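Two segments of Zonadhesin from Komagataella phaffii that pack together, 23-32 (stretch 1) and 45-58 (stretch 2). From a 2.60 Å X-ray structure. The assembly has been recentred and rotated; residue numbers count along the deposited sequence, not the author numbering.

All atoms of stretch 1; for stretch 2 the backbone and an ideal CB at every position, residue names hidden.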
# COMPACT_ATOMS: atom_id res chain seq x y z
N ASP C 23 0.01 -33.96 -45.57
CA ASP C 23 -1.18 -33.83 -46.37
C ASP C 23 -1.45 -35.05 -47.24
O ASP C 23 -0.54 -35.82 -47.57
CB ASP C 23 -1.07 -32.60 -47.25
CG ASP C 23 -1.25 -31.33 -46.48
OD1 ASP C 23 -1.67 -31.42 -45.30
OD2 ASP C 23 -1.00 -30.26 -47.06
N TRP C 24 -2.72 -35.23 -47.59
CA TRP C 24 -3.11 -36.06 -48.71
C TRP C 24 -2.85 -35.28 -50.00
O TRP C 24 -3.30 -34.14 -50.14
CB TRP C 24 -4.59 -36.43 -48.65
CG TRP C 24 -5.00 -37.36 -47.56
CD1 TRP C 24 -5.63 -37.03 -46.41
CD2 TRP C 24 -4.85 -38.78 -47.55
NE1 TRP C 24 -5.86 -38.15 -45.65
CE2 TRP C 24 -5.40 -39.24 -46.34
CE3 TRP C 24 -4.29 -39.71 -48.43
CZ2 TRP C 24 -5.41 -40.58 -45.99
CZ3 TRP C 24 -4.30 -41.03 -48.08
CH2 TRP C 24 -4.84 -41.46 -46.88
N PHE C 25 -2.13 -35.91 -50.92
CA PHE C 25 -1.82 -35.36 -52.23
C PHE C 25 -2.70 -36.01 -53.29
O PHE C 25 -2.61 -37.21 -53.52
CB PHE C 25 -0.36 -35.59 -52.58
CG PHE C 25 0.58 -34.83 -51.71
CD1 PHE C 25 0.94 -35.31 -50.46
CD2 PHE C 25 1.12 -33.63 -52.14
CE1 PHE C 25 1.81 -34.60 -49.67
CE2 PHE C 25 2.00 -32.92 -51.34
CZ PHE C 25 2.35 -33.41 -50.11
N VAL C 26 -3.54 -35.20 -53.92
CA VAL C 26 -4.39 -35.64 -55.02
C VAL C 26 -3.50 -35.80 -56.25
O VAL C 26 -3.07 -34.80 -56.84
CB VAL C 26 -5.50 -34.62 -55.27
CG1 VAL C 26 -6.40 -35.04 -56.38
CG2 VAL C 26 -6.27 -34.43 -54.02
N VAL C 27 -3.21 -37.03 -56.64
CA VAL C 27 -2.43 -37.31 -57.85
C VAL C 27 -3.41 -37.62 -58.98
O VAL C 27 -4.00 -38.69 -59.00
CB VAL C 27 -1.47 -38.48 -57.63
CG1 VAL C 27 -0.71 -38.74 -58.89
CG2 VAL C 27 -0.52 -38.17 -56.54
N SER C 28 -3.54 -36.71 -59.94
CA SER C 28 -4.56 -36.76 -60.98
C SER C 28 -3.98 -37.13 -62.34
O SER C 28 -3.04 -36.49 -62.82
CB SER C 28 -5.28 -35.42 -61.10
OG SER C 28 -5.94 -35.12 -59.90
N PHE C 29 -4.58 -38.12 -62.99
CA PHE C 29 -4.15 -38.57 -64.31
C PHE C 29 -5.19 -38.11 -65.31
O PHE C 29 -6.29 -38.65 -65.36
CB PHE C 29 -3.96 -40.09 -64.34
CG PHE C 29 -2.89 -40.58 -63.42
CD1 PHE C 29 -3.18 -40.89 -62.10
CD2 PHE C 29 -1.59 -40.68 -63.85
CE1 PHE C 29 -2.20 -41.32 -61.24
CE2 PHE C 29 -0.60 -41.13 -63.01
CZ PHE C 29 -0.92 -41.45 -61.69
N VAL C 30 -4.86 -37.09 -66.07
CA VAL C 30 -5.79 -36.50 -67.02
C VAL C 30 -5.72 -37.27 -68.32
O VAL C 30 -4.63 -37.55 -68.83
CB VAL C 30 -5.46 -35.01 -67.23
CG1 VAL C 30 -6.42 -34.37 -68.23
CG2 VAL C 30 -5.53 -34.30 -65.92
N PHE C 31 -6.89 -37.62 -68.86
CA PHE C 31 -7.01 -38.35 -70.12
C PHE C 31 -7.77 -37.48 -71.11
O PHE C 31 -8.86 -37.00 -70.81
CB PHE C 31 -7.74 -39.67 -69.93
CG PHE C 31 -6.98 -40.68 -69.13
CD1 PHE C 31 -7.00 -40.66 -67.75
CD2 PHE C 31 -6.27 -41.68 -69.75
CE1 PHE C 31 -6.33 -41.59 -67.03
CE2 PHE C 31 -5.60 -42.61 -69.03
CZ PHE C 31 -5.63 -42.56 -67.66
N SER C 32 -7.19 -37.30 -72.29
CA SER C 32 -7.80 -36.49 -73.33
C SER C 32 -7.38 -37.00 -74.69
O SER C 32 -6.40 -37.72 -74.84
CB SER C 32 -7.43 -35.01 -73.19
OG SER C 32 -7.96 -34.25 -74.26
N UNK C 45 -2.65 -51.28 -72.30
CA UNK C 45 -2.20 -50.95 -70.96
C UNK C 45 -1.34 -49.70 -71.04
O UNK C 45 -0.64 -49.47 -72.03
CB UNK C 45 -1.43 -52.11 -70.33
N UNK C 46 -1.43 -48.88 -70.00
CA UNK C 46 -0.63 -47.69 -69.87
C UNK C 46 0.05 -47.76 -68.52
O UNK C 46 -0.62 -47.75 -67.48
CB UNK C 46 -1.47 -46.42 -70.02
N UNK C 47 1.37 -47.84 -68.52
CA UNK C 47 2.15 -47.96 -67.30
C UNK C 47 2.72 -46.60 -66.92
O UNK C 47 3.37 -45.95 -67.74
CB UNK C 47 3.27 -48.99 -67.47
N UNK C 48 2.48 -46.18 -65.68
CA UNK C 48 2.98 -44.92 -65.13
C UNK C 48 3.65 -45.20 -63.81
O UNK C 48 3.03 -45.78 -62.90
CB UNK C 48 1.86 -43.90 -64.96
N UNK C 49 4.89 -44.79 -63.67
CA UNK C 49 5.60 -45.03 -62.43
C UNK C 49 5.27 -43.92 -61.45
O UNK C 49 5.11 -42.77 -61.84
CB UNK C 49 7.11 -45.12 -62.67
N UNK C 50 5.09 -44.29 -60.20
CA UNK C 50 4.84 -43.34 -59.12
C UNK C 50 6.15 -43.17 -58.36
O UNK C 50 6.77 -44.18 -58.01
CB UNK C 50 3.71 -43.81 -58.20
N UNK C 51 6.61 -41.95 -58.11
CA UNK C 51 7.86 -41.76 -57.38
C UNK C 51 7.79 -42.33 -55.98
O UNK C 51 6.76 -42.27 -55.32
CB UNK C 51 8.22 -40.27 -57.31
N UNK C 52 8.91 -42.86 -55.50
CA UNK C 52 8.92 -43.57 -54.22
C UNK C 52 8.46 -42.71 -53.05
O UNK C 52 8.09 -43.25 -52.02
CB UNK C 52 10.33 -44.10 -53.93
N UNK C 53 8.48 -41.38 -53.19
CA UNK C 53 8.10 -40.55 -52.06
C UNK C 53 6.60 -40.57 -51.82
O UNK C 53 6.16 -40.24 -50.72
CB UNK C 53 8.57 -39.11 -52.28
N UNK C 54 5.81 -40.96 -52.83
CA UNK C 54 4.37 -41.12 -52.72
C UNK C 54 4.01 -42.56 -52.38
O UNK C 54 4.69 -43.50 -52.78
CB UNK C 54 3.68 -40.69 -54.02
N UNK C 55 2.95 -42.73 -51.60
CA UNK C 55 2.53 -44.04 -51.15
C UNK C 55 1.01 -44.10 -51.11
O UNK C 55 0.34 -43.11 -50.86
CB UNK C 55 3.12 -44.36 -49.78
N UNK C 56 0.48 -45.28 -51.41
CA UNK C 56 -0.93 -45.56 -51.18
C UNK C 56 -1.10 -45.89 -49.72
O UNK C 56 -0.20 -46.46 -49.12
CB UNK C 56 -1.44 -46.70 -52.07
N UNK C 57 -2.24 -45.52 -49.15
CA UNK C 57 -2.52 -45.77 -47.74
C UNK C 57 -3.68 -46.74 -47.64
O UNK C 57 -4.78 -46.48 -48.13
CB UNK C 57 -2.83 -44.47 -46.99
N UNK C 58 -3.47 -47.84 -46.94
CA UNK C 58 -4.40 -48.94 -46.94
C UNK C 58 -5.23 -48.94 -45.66
O UNK C 58 -4.67 -49.03 -44.57
CB UNK C 58 -3.65 -50.27 -47.10

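Every contact across this interface joins apolar side chains: Trp24, Val27, Phe29 and Phe31 reach over, and no hydrogen bond links the segments. Phe25 also points across, its CD1 no nearer than 4.8 Å to CD2 of residue 54. Phe29 CA lies 9.6 Å from the CA of residue 48, and Trp24 CA 9.8 Å from that of 57, so side chains must fill the gap.

Position 45 lies on an extended backbone with its CB beyond reach of stretch 1, so many residues would do, beta-branched ones especially; it is Thr45. At 46 the CB points toward the other strand, but nothing lies within 5.5 Å of it. A long apolar chain, Ile, Leu or Met, suits such a distance. The residue is Ile46, whose CD1 comes 4.4 Å from Phe31 CE2, at the edge of the ring.

Position 47, again out of reach, leaves the choice free, polar included: Glu47. The alternation returns at 48, where the CB points toward stretch 1 and the ideal CB already stands 4.2 Å from Phe29 CE2. Little room remains along that line, so a short apolar residue such as Val or Ala fits well, and the extended backbone favours beta-branching. Val48 is found, chi1 t, with CG1 3.8 Å from Phe29 CE2, near the plane of the ring. Position 49 points away and would accept a small polar residue; Ser49 OG is hydrogen-bonded elsewhere in the structure.

At 50 the CB points sideways. A chain long enough to swing back, Ile, Leu or Met, could reach Phe29, though one that falls short would be tolerated. Ile50, with chi2 p, brings CD1 to 4.3 Å from Phe29 CZ.

Positions 51 to 54 form a type I turn. At 51, phi of -62° is ideal for proline; Pro51 O accepts a hydrogen bond from the N of residue 54 at 3.0 Å. Positions 52 and 53, both out of reach, have the turn's helical angles and admit polar residues: Asn52 and Glu53.

Position 54 points toward Val27, yet its ideal CB touches nothing, which suits a longer apolar chain, Leu, Ile or Met. Leu54 spans the gap, CD1 lying 3.9 Å from Val27 CG2.

Position 55, out of reach, tolerates a charge: Glu55. At 56 the CB points away, leaving the choice open; Phe56 makes no contact.

At 57 the ideal CB is only 3.6 Å from Trp24 CH2, so a compact apolar residue is wanted. Val57 CB lies 3.6 Å from Trp24 CH2, oblique to the ring. Position 58 points away, allowing a polar residue, and is Gln58.

Stretch 2 (45-58) TIEVSIPNELEFVQ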
# COMPACT_ATOMS: atom_id res chain seq x y z
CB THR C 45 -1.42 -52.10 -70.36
OG1 THR C 45 -0.37 -52.45 -71.27
CG2 THR C 45 -2.34 -53.31 -70.16
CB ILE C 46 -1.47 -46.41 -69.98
CG1 ILE C 46 -2.34 -46.47 -71.22
CG2 ILE C 46 -0.57 -45.21 -70.02
CD1 ILE C 46 -3.13 -45.24 -71.47
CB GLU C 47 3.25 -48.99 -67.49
CG GLU C 47 2.69 -50.36 -67.64
CD GLU C 47 3.75 -51.40 -67.46
OE1 GLU C 47 4.91 -51.11 -67.80
OE2 GLU C 47 3.43 -52.50 -66.96
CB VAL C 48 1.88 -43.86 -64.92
CG1 VAL C 48 2.53 -42.55 -64.58
CG2 VAL C 48 1.04 -43.67 -66.13
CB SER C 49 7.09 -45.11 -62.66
OG SER C 49 7.57 -43.86 -63.10
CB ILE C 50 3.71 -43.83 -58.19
CG1 ILE C 50 2.33 -43.45 -58.71
CG2 ILE C 50 3.87 -43.27 -56.79
CD1 ILE C 50 1.92 -44.13 -59.95
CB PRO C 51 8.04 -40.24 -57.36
CG PRO C 51 6.70 -39.70 -57.62
CD PRO C 51 6.01 -40.67 -58.51
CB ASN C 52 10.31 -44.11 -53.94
CG ASN C 52 10.80 -44.99 -55.04
OD1 ASN C 52 10.01 -45.70 -55.65
ND2 ASN C 52 12.10 -44.94 -55.33
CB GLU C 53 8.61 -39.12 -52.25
CG GLU C 53 8.29 -38.50 -53.59
CD GLU C 53 9.39 -38.69 -54.59
OE1 GLU C 53 10.03 -39.76 -54.58
OE2 GLU C 53 9.62 -37.76 -55.37
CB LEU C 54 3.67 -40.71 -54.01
CG LEU C 54 3.92 -39.26 -54.41
CD1 LEU C 54 3.22 -38.95 -55.66
CD2 LEU C 54 3.46 -38.34 -53.34
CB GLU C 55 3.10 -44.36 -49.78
CG GLU C 55 4.60 -44.59 -49.80
CD GLU C 55 5.13 -45.17 -48.52
OE1 GLU C 55 4.51 -44.92 -47.46
OE2 GLU C 55 6.16 -45.87 -48.57
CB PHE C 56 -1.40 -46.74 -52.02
CG PHE C 56 -1.69 -46.39 -53.43
CD1 PHE C 56 -2.93 -45.95 -53.79
CD2 PHE C 56 -0.72 -46.49 -54.38
CE1 PHE C 56 -3.21 -45.64 -55.06
CE2 PHE C 56 -1.00 -46.17 -55.66
CZ PHE C 56 -2.26 -45.74 -56.00
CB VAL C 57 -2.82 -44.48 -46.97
CG1 VAL C 57 -3.08 -44.80 -45.49
CG2 VAL C 57 -1.69 -43.51 -47.12
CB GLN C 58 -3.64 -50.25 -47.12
CG GLN C 58 -3.14 -50.44 -48.53
CD GLN C 58 -1.89 -51.27 -48.60
OE1 GLN C 58 -1.86 -52.34 -49.21
NE2 GLN C 58 -0.82 -50.77 -47.98
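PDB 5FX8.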